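Local coordinates for protein glutamate--tRNA ligase (Methanothermobacter thermautotrophicus, PDB 3AII) that probably activates glutamate with ATP and transfers it to tRNA(Glu) and, as a non-discriminating synthetase, also to tRNA(Gln), at residues A401-F406 / E425-P430; S489-V494 / L531-F536; R361-E366 / G391-I396. All coordinates share one frame; numbering follows the deposited sequence. Where two conformers were deposited one is given.

Contact 1. Residues A401-F406 / E425-P430; sequences ARRYFF and ERPLHP
Arg403 holds the two segments together with both its backbone and its side chain. Its N donates to Leu428 O at 2.8 Å, just where the two chains come closest. The side chain leaves with CG beside the backbone N and bends at its third torsion (chi3 -47°), which turns the guanidinium back toward the Pro427 carbonyl. There NH2 donates to Pro427 O at 2.9 Å, nearly straight (163°) and on a carbonyl lone pair, while NE adds a weak bond to the same oxygen. This fixes the rotation of the flat group, whose two faces are both packed. Pro430 CD sits 3.6 Å above its centre on one face, and the Arg426 guanidinium stacks on the other, offset, with centres 4.0 Å apart and planes at 21°. Such a pairing of like charges is likely to be paid for by the acids around Arg426, which forms salt bridges with Asp462 and Glu532. The extended Arg426 chain is also crossed by the Phe405 ring, CZ lying 3.6 Å from Arg426 CD.

The buried Leu428 is packed closely as well. Its CD2 touches the phenol end of Tyr404 (3.7 Å from OH), and the Arg402 and Leu428 side chains lie side by side, CD1 3.5 Å from Arg402 NH1. Arg402 and Tyr404 are joined by a bond from NE to OH, and both turn to Glu522. Pro430, by contrast with the buried leucine, stands at the solvent-exposed margin. His429, whose NE2 is bonded to Glu398 O, presents its edge to Ala401 O.

The contact lies in the beta-rich anticodon-binding region: strand 402-408 pairs through Arg402 and Tyr404 with Gln530, and strand 422-427 pairs antiparallel with strand 437-442, whose Arg438 also binds Pro427 O.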
loop_
_atom_site.group_PDB
_atom_site.type_symbol
_atom_site.label_atom_id
_atom_site.label_comp_id
_atom_site.label_asym_id
_atom_site.label_seq_id
_atom_site.Cartn_x
_atom_site.Cartn_y
_atom_site.Cartn_z
ATOM N N ALA A 401 12.267 9.674 -17.566
ATOM C CA ALA A 401 10.933 9.769 -18.155
ATOM C C ALA A 401 10.918 10.657 -19.407
ATOM O O ALA A 401 11.367 11.809 -19.362
ATOM C CB ALA A 401 9.927 10.296 -17.123
ATOM N N ARG A 402 10.374 10.139 -20.508
ATOM C CA ARG A 402 10.295 10.892 -21.765
ATOM C C ARG A 402 9.370 12.092 -21.596
ATOM O O ARG A 402 8.351 11.999 -20.905
ATOM C CB ARG A 402 9.774 9.998 -22.901
ATOM C CG ARG A 402 10.672 8.801 -23.181
ATOM C CD ARG A 402 9.988 7.780 -24.097
ATOM N NE ARG A 402 9.947 8.209 -25.492
ATOM C CZ ARG A 402 10.834 7.847 -26.417
ATOM N NH1 ARG A 402 10.717 8.291 -27.661
ATOM N NH2 ARG A 402 11.844 7.044 -26.097
ATOM N N ARG A 403 9.727 13.192 -22.242
ATOM C CA ARG A 403 8.991 14.447 -22.102
ATOM C C ARG A 403 8.059 14.726 -23.274
ATOM O O ARG A 403 8.456 14.618 -24.436
ATOM C CB ARG A 403 9.961 15.619 -21.963
ATOM C CG ARG A 403 10.825 15.574 -20.707
ATOM C CD ARG A 403 11.642 16.859 -20.594
ATOM N NE ARG A 403 12.287 17.220 -21.849
ATOM C CZ ARG A 403 12.982 18.343 -22.023
ATOM N NH1 ARG A 403 13.111 19.190 -21.013
ATOM N NH2 ARG A 403 13.540 18.624 -23.190
ATOM N N TYR A 404 6.823 15.124 -22.956
ATOM C CA TYR A 404 5.855 15.544 -23.969
ATOM C C TYR A 404 5.073 16.769 -23.491
ATOM O O TYR A 404 4.949 16.994 -22.280
ATOM C CB TYR A 404 4.868 14.407 -24.260
ATOM C CG TYR A 404 5.544 13.142 -24.745
ATOM C CD1 TYR A 404 5.812 12.955 -26.097
ATOM C CD2 TYR A 404 5.968 12.174 -23.846
ATOM C CE1 TYR A 404 6.454 11.804 -26.545
ATOM C CE2 TYR A 404 6.613 11.026 -24.284
ATOM C CZ TYR A 404 6.842 10.848 -25.630
ATOM O OH TYR A 404 7.496 9.704 -26.044
ATOM N N PHE A 405 4.515 17.521 -24.440
ATOM C CA PHE A 405 3.605 18.635 -24.127
ATOM C C PHE A 405 2.156 18.144 -24.161
ATOM O O PHE A 405 1.665 17.742 -25.223
ATOM C CB PHE A 405 3.748 19.769 -25.153
ATOM C CG PHE A 405 5.029 20.565 -25.039
ATOM C CD1 PHE A 405 5.724 20.638 -23.837
ATOM C CD2 PHE A 405 5.514 21.265 -26.137
ATOM C CE1 PHE A 405 6.909 21.385 -23.741
ATOM C CE2 PHE A 405 6.692 22.013 -26.040
ATOM C CZ PHE A 405 7.373 22.080 -24.842
ATOM N N PHE A 406 1.490 18.188 -23.007
ATOM C CA PHE A 406 0.059 17.931 -22.891
ATOM C C PHE A 406 -0.582 19.226 -22.428
ATOM O O PHE A 406 -0.239 19.742 -21.373
ATOM C CB PHE A 406 -0.199 16.813 -21.867
ATOM C CG PHE A 406 -1.648 16.701 -21.412
ATOM C CD1 PHE A 406 -2.619 16.197 -22.263
ATOM C CD2 PHE A 406 -2.012 17.076 -20.123
ATOM C CE1 PHE A 406 -3.949 16.084 -21.850
ATOM C CE2 PHE A 406 -3.334 16.961 -19.689
ATOM C CZ PHE A 406 -4.301 16.467 -20.550
ATOM N N GLU A 425 12.754 21.863 -32.516
ATOM C CA GLU A 425 13.234 20.605 -31.929
ATOM C C GLU A 425 13.426 20.726 -30.429
ATOM O O GLU A 425 14.002 21.702 -29.938
ATOM C CB GLU A 425 14.558 20.113 -32.548
ATOM C CG GLU A 425 14.455 19.626 -33.978
ATOM C CD GLU A 425 15.570 18.637 -34.381
ATOM O OE1 GLU A 425 16.438 18.281 -33.552
ATOM O OE2 GLU A 425 15.571 18.207 -35.554
ATOM N N ARG A 426 12.985 19.704 -29.705
ATOM C CA ARG A 426 13.138 19.672 -28.265
ATOM C C ARG A 426 13.432 18.237 -27.820
ATOM O O ARG A 426 12.725 17.304 -28.213
ATOM C CB ARG A 426 11.874 20.213 -27.585
ATOM C CG ARG A 426 11.929 20.184 -26.053
ATOM C CD ARG A 426 10.793 21.038 -25.460
ATOM N NE ARG A 426 10.851 21.098 -24.000
ATOM C CZ ARG A 426 11.619 21.933 -23.302
ATOM N NH1 ARG A 426 11.593 21.906 -21.974
ATOM N NH2 ARG A 426 12.419 22.785 -23.923
ATOM N N PRO A 427 14.486 18.036 -27.014
ATOM C CA PRO A 427 14.797 16.670 -26.589
ATOM C C PRO A 427 13.663 15.947 -25.883
ATOM O O PRO A 427 12.921 16.508 -25.059
ATOM C CB PRO A 427 15.953 16.864 -25.597
ATOM C CG PRO A 427 16.613 18.127 -26.084
ATOM C CD PRO A 427 15.483 19.001 -26.522
ATOM N N LEU A 428 13.533 14.669 -26.197
ATOM C CA LEU A 428 12.693 13.804 -25.390
ATOM C C LEU A 428 13.210 13.695 -23.955
ATOM O O LEU A 428 12.428 13.565 -23.025
ATOM C CB LEU A 428 12.569 12.430 -26.047
ATOM C CG LEU A 428 11.563 12.488 -27.206
ATOM C CD1 LEU A 428 11.950 11.478 -28.301
ATOM C CD2 LEU A 428 10.160 12.171 -26.690
ATOM N N HIS A 429 14.527 13.736 -23.781
ATOM C CA HIS A 429 15.094 13.834 -22.439
ATOM C C HIS A 429 16.498 14.420 -22.528
ATOM O O HIS A 429 17.349 13.858 -23.202
ATOM C CB HIS A 429 15.151 12.474 -21.748
ATOM C CG HIS A 429 15.370 12.592 -20.279
ATOM N ND1 HIS A 429 16.555 13.050 -19.747
ATOM C CD2 HIS A 429 14.542 12.370 -19.231
ATOM C CE1 HIS A 429 16.456 13.081 -18.429
ATOM N NE2 HIS A 429 15.247 12.671 -18.093
ATOM N N PRO A 430 16.737 15.553 -21.850
ATOM C CA PRO A 430 18.016 16.263 -22.002
ATOM C C PRO A 430 19.245 15.419 -21.634
ATOM O O PRO A 430 20.335 15.695 -22.142
ATOM C CB PRO A 430 17.877 17.465 -21.054
ATOM C CG PRO A 430 16.733 17.125 -20.143
ATOM C CD PRO A 430 15.809 16.269 -20.957
#

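Contact 2. Residues S489-V494 / L531-F536; sequences SMIHWV and LERFGF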
loop_
_atom_site.group_PDB
_atom_site.type_symbol
_atom_site.label_atom_id
_atom_site.label_comp_id
_atom_site.label_asym_id
_atom_site.label_seq_id
_atom_site.Cartn_x
_atom_site.Cartn_y
_atom_site.Cartn_z
ATOM N N SER A 489 6.309 34.914 -20.258
ATOM C CA SER A 489 6.199 33.700 -19.452
ATOM C C SER A 489 6.253 32.467 -20.352
ATOM O O SER A 489 5.624 32.450 -21.407
ATOM C CB SER A 489 4.892 33.699 -18.660
ATOM O OG SER A 489 4.933 34.658 -17.619
ATOM N N MET A 490 6.995 31.441 -19.942
ATOM C CA MET A 490 7.078 30.218 -20.752
ATOM C C MET A 490 5.755 29.475 -20.699
ATOM O O MET A 490 5.096 29.428 -19.656
ATOM C CB MET A 490 8.190 29.285 -20.249
ATOM C CG MET A 490 9.585 29.874 -20.276
ATOM S SD MET A 490 10.222 30.128 -21.942
ATOM C CE MET A 490 10.386 28.455 -22.539
ATOM N N ILE A 491 5.371 28.868 -21.818
ATOM C CA ILE A 491 4.153 28.079 -21.853
ATOM C C ILE A 491 4.340 26.901 -22.801
ATOM O O ILE A 491 4.946 27.035 -23.873
ATOM C CB ILE A 491 2.897 28.929 -22.236
ATOM C CG1 ILE A 491 1.606 28.161 -21.908
ATOM C CG2 ILE A 491 2.927 29.332 -23.696
ATOM C CD1 ILE A 491 0.344 29.025 -21.965
ATOM N N HIS A 492 3.832 25.737 -22.403
ATOM C CA HIS A 492 3.865 24.596 -23.315
ATOM C C HIS A 492 2.708 24.732 -24.293
ATOM O O HIS A 492 1.805 25.557 -24.091
ATOM C CB HIS A 492 3.874 23.246 -22.574
ATOM C CG HIS A 492 2.718 23.038 -21.643
ATOM N ND1 HIS A 492 2.561 23.754 -20.478
ATOM C CD2 HIS A 492 1.693 22.149 -21.679
ATOM C CE1 HIS A 492 1.475 23.338 -19.847
ATOM N NE2 HIS A 492 0.931 22.364 -20.557
ATOM N N TRP A 493 2.752 23.953 -25.363
ATOM C CA TRP A 493 1.872 24.178 -26.508
ATOM C C TRP A 493 1.877 22.960 -27.423
ATOM O O TRP A 493 2.807 22.147 -27.393
ATOM C CB TRP A 493 2.311 25.441 -27.278
ATOM C CG TRP A 493 3.703 25.305 -27.832
ATOM C CD1 TRP A 493 4.885 25.425 -27.143
ATOM C CD2 TRP A 493 4.051 24.963 -29.172
ATOM N NE1 TRP A 493 5.952 25.205 -28.001
ATOM C CE2 TRP A 493 5.460 24.913 -29.244
ATOM C CE3 TRP A 493 3.309 24.710 -30.329
ATOM C CZ2 TRP A 493 6.137 24.601 -30.434
ATOM C CZ3 TRP A 493 3.983 24.412 -31.505
ATOM C CH2 TRP A 493 5.384 24.366 -31.546
ATOM N N VAL A 494 0.822 22.820 -28.217
ATOM C CA VAL A 494 0.696 21.716 -29.161
ATOM C C VAL A 494 0.267 22.238 -30.538
ATOM O O VAL A 494 -0.724 22.959 -30.645
ATOM C CB VAL A 494 -0.348 20.695 -28.671
ATOM C CG1 VAL A 494 -0.423 19.519 -29.640
ATOM C CG2 VAL A 494 -0.008 20.201 -27.244
ATOM N N LEU A 531 4.782 14.943 -18.461
ATOM C CA LEU A 531 3.981 15.912 -19.183
ATOM C C LEU A 531 4.476 17.273 -18.716
ATOM O O LEU A 531 4.214 17.695 -17.583
ATOM C CB LEU A 531 2.507 15.697 -18.837
ATOM C CG LEU A 531 2.013 14.287 -19.175
ATOM C CD1 LEU A 531 0.531 14.127 -18.833
ATOM C CD2 LEU A 531 2.260 13.947 -20.657
ATOM N N GLU A 532 5.244 17.943 -19.572
ATOM C CA GLU A 532 6.021 19.083 -19.119
ATOM C C GLU A 532 5.133 20.192 -18.573
ATOM O O GLU A 532 4.091 20.488 -19.151
ATOM C CB GLU A 532 6.888 19.621 -20.244
ATOM C CG GLU A 532 7.886 18.584 -20.760
ATOM C CD GLU A 532 9.022 19.223 -21.508
ATOM O OE1 GLU A 532 9.816 19.947 -20.870
ATOM O OE2 GLU A 532 9.125 19.008 -22.728
ATOM N N ARG A 533 5.566 20.762 -17.450
ATOM C CA ARG A 533 4.825 21.837 -16.783
ATOM C C ARG A 533 3.459 21.377 -16.282
ATOM O O ARG A 533 2.599 22.203 -15.951
ATOM C CB ARG A 533 4.672 23.058 -17.710
ATOM C CG ARG A 533 5.994 23.633 -18.226
ATOM C CD ARG A 533 5.814 24.987 -18.962
ATOM N NE ARG A 533 5.372 26.059 -18.065
ATOM C CZ ARG A 533 4.135 26.541 -18.026
ATOM N NH1 ARG A 533 3.821 27.506 -17.167
ATOM N NH2 ARG A 533 3.212 26.070 -18.850
ATOM N N PHE A 534 3.247 20.064 -16.229
ATOM C CA PHE A 534 1.986 19.528 -15.735
ATOM C C PHE A 534 2.241 18.459 -14.660
ATOM O O PHE A 534 1.851 18.631 -13.503
ATOM C CB PHE A 534 1.138 19.001 -16.903
ATOM C CG PHE A 534 -0.234 18.528 -16.496
ATOM C CD1 PHE A 534 -1.251 19.440 -16.257
ATOM C CD2 PHE A 534 -0.503 17.170 -16.359
ATOM C CE1 PHE A 534 -2.518 19.003 -15.878
ATOM C CE2 PHE A 534 -1.770 16.724 -15.974
ATOM C CZ PHE A 534 -2.776 17.647 -15.741
ATOM N N GLY A 535 2.920 17.374 -15.025
ATOM C CA GLY A 535 3.306 16.373 -14.043
ATOM C C GLY A 535 3.774 15.072 -14.672
ATOM O O GLY A 535 3.678 14.898 -15.883
ATOM N N PHE A 536 4.273 14.160 -13.845
ATOM C CA PHE A 536 4.622 12.820 -14.317
ATOM C C PHE A 536 3.367 11.969 -14.314
ATOM O O PHE A 536 2.491 12.161 -13.468
ATOM C CB PHE A 536 5.670 12.193 -13.408
ATOM C CG PHE A 536 6.998 12.891 -13.462
ATOM C CD1 PHE A 536 7.961 12.490 -14.361
ATOM C CD2 PHE A 536 7.269 13.961 -12.623
ATOM C CE1 PHE A 536 9.187 13.127 -14.413
ATOM C CE2 PHE A 536 8.489 14.609 -12.678
ATOM C CZ PHE A 536 9.450 14.189 -13.573
#
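The junction between the two six-stranded sheets of the anticodon-binding region is bridged here by a histidine and an arginine. His492, at the break in strand 489-495, has CG in the crowded position between backbone N and carbonyl carbon (chi1 57°), which brings its ring over to the turn at 531-536. Arg533 NH2 donates to His492 ND1 at 2.9 Å, with a somewhat bent angle of 140°. The bond lies close to the plane of both groups, although the ring and the guanidinium are themselves turned 49° apart. Accepting at ND1 requires that nitrogen to be unprotonated, and the adjacent arginine would probably disfavour a charged imidazole.

Glu532 O approaches the ring from a different direction, 3.7 Å above its centre. The Arg533 chain, bent at its third torsion, also carries its guanidinium against the backbone of residues 490-491, with Met490 O 3.3 Å off its face, over the centre, a polar contact without a hydrogen bond; Ile491 CA packs on the same face.

Residues 531-534 form a type II beta turn, with Phe534 N bonded to Leu531 O. Gly535 N uses the same oxygen, so that Phe534 and Gly535 both face Leu531 in a classic beta bulge; the backbone angles of Gly535 would push a side chain against the preceding carbonyl. The turn presents Arg533 to the 489-494 segment while strand 535-541 continues its own sheet. Phe405 of strand 402-408 and Pro449 of strand 445-449 also pack against His492, and the Phe534 ring meets Phe406 edge-to-face.

Contact 3. Residues R361-E366 / G391-I396; sequences RGIRPE and GLNRSI
Ile396 lays its CG2 methyl over one face of the Arg364 guanidinium, 3.6 Å above the plane and offset toward the rim. The arginine chain bends at its second torsion and so brings the guanidinium obliquely across the isoleucine, while its NH1 goes on to a salt bridge with Glu400. The other branch of Ile396 extends to Glu366, where CD1 lies 4.1 Å from Glu366 CB; this is the more exposed margin of the contact.

One turn earlier on the same helix, Asn393 carries the polar half. Its CG is anti to the backbone N (chi1 -156°), and the amide lies across the 362-364 backbone, gripping it at two points. OD1 accepts from Arg364 N at 2.8 Å along an almost straight line (172°). ND2 donates to Gly362 O at 3.2 Å (162°), from above the plane of that carbonyl. The two bonds use opposite ends of the amide, which settles its flip and rotation, and ND2 has a further hydrogen-bond partner in His552 NE2. Ile363 touches the amide, its CD1 3.6 Å from Asn393 ND2. An alanine at Asn393 would remove both bonds to the backbone of Gly362 and Arg364 and would probably leave the Gly362-Arg364 link less firmly held against the helix.

The loop held in this way is a tight helix-to-helix connection. Gly362 ends helix 355-360 in a Schellman motif, with positive phi, and Arg364 takes the N-cap position of helix 365-375, Pro365 following as its first residue. Helix 386-397 packs across this connection, just ahead of the beta-rich anticodon-binding region, an arrangement consistent with the stem-contact fold of class I synthetases.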
loop_
_atom_site.group_PDB
_atom_site.type_symbol
_atom_site.label_atom_id
_atom_site.label_comp_id
_atom_site.label_asym_id
_atom_site.label_seq_id
_atom_site.Cartn_x
_atom_site.Cartn_y
_atom_site.Cartn_z
ATOM N N ARG A 361 -0.334 4.655 -11.072
ATOM C CA ARG A 361 -0.012 6.067 -11.285
ATOM C C ARG A 361 1.450 6.304 -11.681
ATOM O O ARG A 361 1.834 7.427 -12.017
ATOM C CB ARG A 361 -0.337 6.862 -10.012
ATOM C CG ARG A 361 -1.823 6.967 -9.750
ATOM C CD ARG A 361 -2.099 7.507 -8.359
ATOM N NE ARG A 361 -1.354 8.724 -8.086
ATOM C CZ ARG A 361 -1.120 9.199 -6.867
ATOM N NH1 ARG A 361 -1.562 8.540 -5.790
ATOM N NH2 ARG A 361 -0.441 10.322 -6.719
ATOM N N GLY A 362 2.265 5.255 -11.625
ATOM C CA GLY A 362 3.676 5.370 -11.962
ATOM C C GLY A 362 4.594 5.607 -10.777
ATOM O O GLY A 362 5.752 6.007 -10.947
ATOM N N ILE A 363 4.097 5.363 -9.569
ATOM C CA ILE A 363 4.989 5.349 -8.411
ATOM C C ILE A 363 5.823 4.062 -8.432
ATOM O O ILE A 363 5.278 2.959 -8.526
ATOM C CB ILE A 363 4.210 5.411 -7.091
ATOM C CG1 ILE A 363 3.280 6.633 -7.060
ATOM C CG2 ILE A 363 5.179 5.397 -5.913
ATOM C CD1 ILE A 363 3.987 7.954 -7.213
ATOM N N ARG A 364 7.142 4.196 -8.327
ATOM C CA ARG A 364 8.073 3.060 -8.404
ATOM C C ARG A 364 8.210 2.315 -7.076
ATOM O O ARG A 364 8.259 2.941 -6.011
ATOM C CB ARG A 364 9.465 3.554 -8.810
ATOM C CG ARG A 364 9.563 4.148 -10.206
ATOM C CD ARG A 364 9.856 3.076 -11.246
ATOM N NE ARG A 364 10.325 3.666 -12.496
ATOM C CZ ARG A 364 11.566 3.556 -12.960
ATOM N NH1 ARG A 364 11.894 4.129 -14.106
ATOM N NH2 ARG A 364 12.472 2.856 -12.289
ATOM N N PRO A 365 8.317 0.982 -7.124
ATOM C CA PRO A 365 8.455 0.267 -5.855
ATOM C C PRO A 365 9.765 0.620 -5.155
ATOM O O PRO A 365 9.820 0.576 -3.925
ATOM C CB PRO A 365 8.419 -1.214 -6.267
ATOM C CG PRO A 365 8.742 -1.229 -7.733
ATOM C CD PRO A 365 8.226 0.082 -8.284
ATOM N N GLU A 366 10.790 0.980 -5.925
ATOM C CA GLU A 366 12.086 1.390 -5.391
ATOM C C GLU A 366 11.957 2.622 -4.497
ATOM O O GLU A 366 12.700 2.787 -3.522
ATOM C CB GLU A 366 13.051 1.689 -6.544
ATOM C CG GLU A 366 13.524 0.460 -7.330
ATOM C CD GLU A 366 12.472 -0.130 -8.269
ATOM O OE1 GLU A 366 11.566 0.601 -8.733
ATOM O OE2 GLU A 366 12.565 -1.344 -8.557
ATOM N N GLY A 391 8.690 12.911 -3.713
ATOM C CA GLY A 391 10.050 13.399 -3.818
ATOM C C GLY A 391 11.035 12.316 -4.220
ATOM O O GLY A 391 11.906 12.537 -5.065
ATOM N N LEU A 392 10.898 11.139 -3.617
ATOM C CA LEU A 392 11.770 10.022 -3.940
ATOM C C LEU A 392 11.476 9.507 -5.339
ATOM O O LEU A 392 12.390 9.161 -6.094
ATOM C CB LEU A 392 11.583 8.893 -2.924
ATOM C CG LEU A 392 12.148 9.172 -1.533
ATOM C CD1 LEU A 392 11.689 8.085 -0.576
ATOM C CD2 LEU A 392 13.666 9.250 -1.586
ATOM N N ASN A 393 10.196 9.440 -5.674
ATOM C CA ASN A 393 9.804 8.971 -6.995
ATOM C C ASN A 393 10.266 9.925 -8.089
ATOM O O ASN A 393 10.730 9.502 -9.156
ATOM C CB ASN A 393 8.289 8.799 -7.080
ATOM C CG ASN A 393 7.896 7.809 -8.140
ATOM O OD1 ASN A 393 8.347 6.660 -8.114
ATOM N ND2 ASN A 393 7.069 8.241 -9.093
ATOM N N ARG A 394 10.128 11.218 -7.820
ATOM C CA ARG A 394 10.543 12.247 -8.771
ATOM C C ARG A 394 12.039 12.124 -9.089
ATOM O O ARG A 394 12.443 12.219 -10.245
ATOM C CB ARG A 394 10.214 13.630 -8.215
ATOM C CG ARG A 394 10.589 14.787 -9.137
ATOM C CD ARG A 394 10.171 16.130 -8.519
ATOM N NE ARG A 394 8.739 16.158 -8.224
ATOM C CZ ARG A 394 8.215 16.155 -6.998
ATOM N NH1 ARG A 394 6.893 16.168 -6.847
ATOM N NH2 ARG A 394 9.001 16.151 -5.927
ATOM N N SER A 395 12.852 11.871 -8.066
ATOM C CA SER A 395 14.283 11.688 -8.270
ATOM C C SER A 395 14.580 10.557 -9.240
ATOM O O SER A 395 15.533 10.632 -10.014
ATOM C CB SER A 395 15.004 11.486 -6.939
ATOM O OG SER A 395 14.885 12.669 -6.169
ATOM N N ILE A 396 13.750 9.522 -9.215
ATOM C CA ILE A 396 13.895 8.425 -10.162
ATOM C C ILE A 396 13.376 8.804 -11.550
ATOM O O ILE A 396 14.081 8.666 -12.544
ATOM C CB ILE A 396 13.163 7.165 -9.682
ATOM C CG1 ILE A 396 13.757 6.682 -8.356
ATOM C CG2 ILE A 396 13.249 6.066 -10.747
ATOM C CD1 ILE A 396 12.950 5.577 -7.705
#

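How the contacts relate
Contacts 1 and 2 form one continuous piece of the anticodon-binding region, their centres 10 Å apart. Glu532 joins them: its OE1 makes a salt bridge with Arg426 NH1 (2.9 Å), and its N probably donates a hydrogen bond to Tyr404 O, also at 2.9 Å. His492 NE2 also packs 3.0 Å from Phe406 O. Contact 3 belongs to the helices preceding this region, its centre about 19 Å from that of contact 1 and about 20 Å from that of contact 2; it touches contact 2 through Arg394 CG and Phe536 CE2 (4.1 Å). Helix 386-397 leads directly into strand 402-408. None of the three includes the predicted HIGH region or the zinc-binding cysteines.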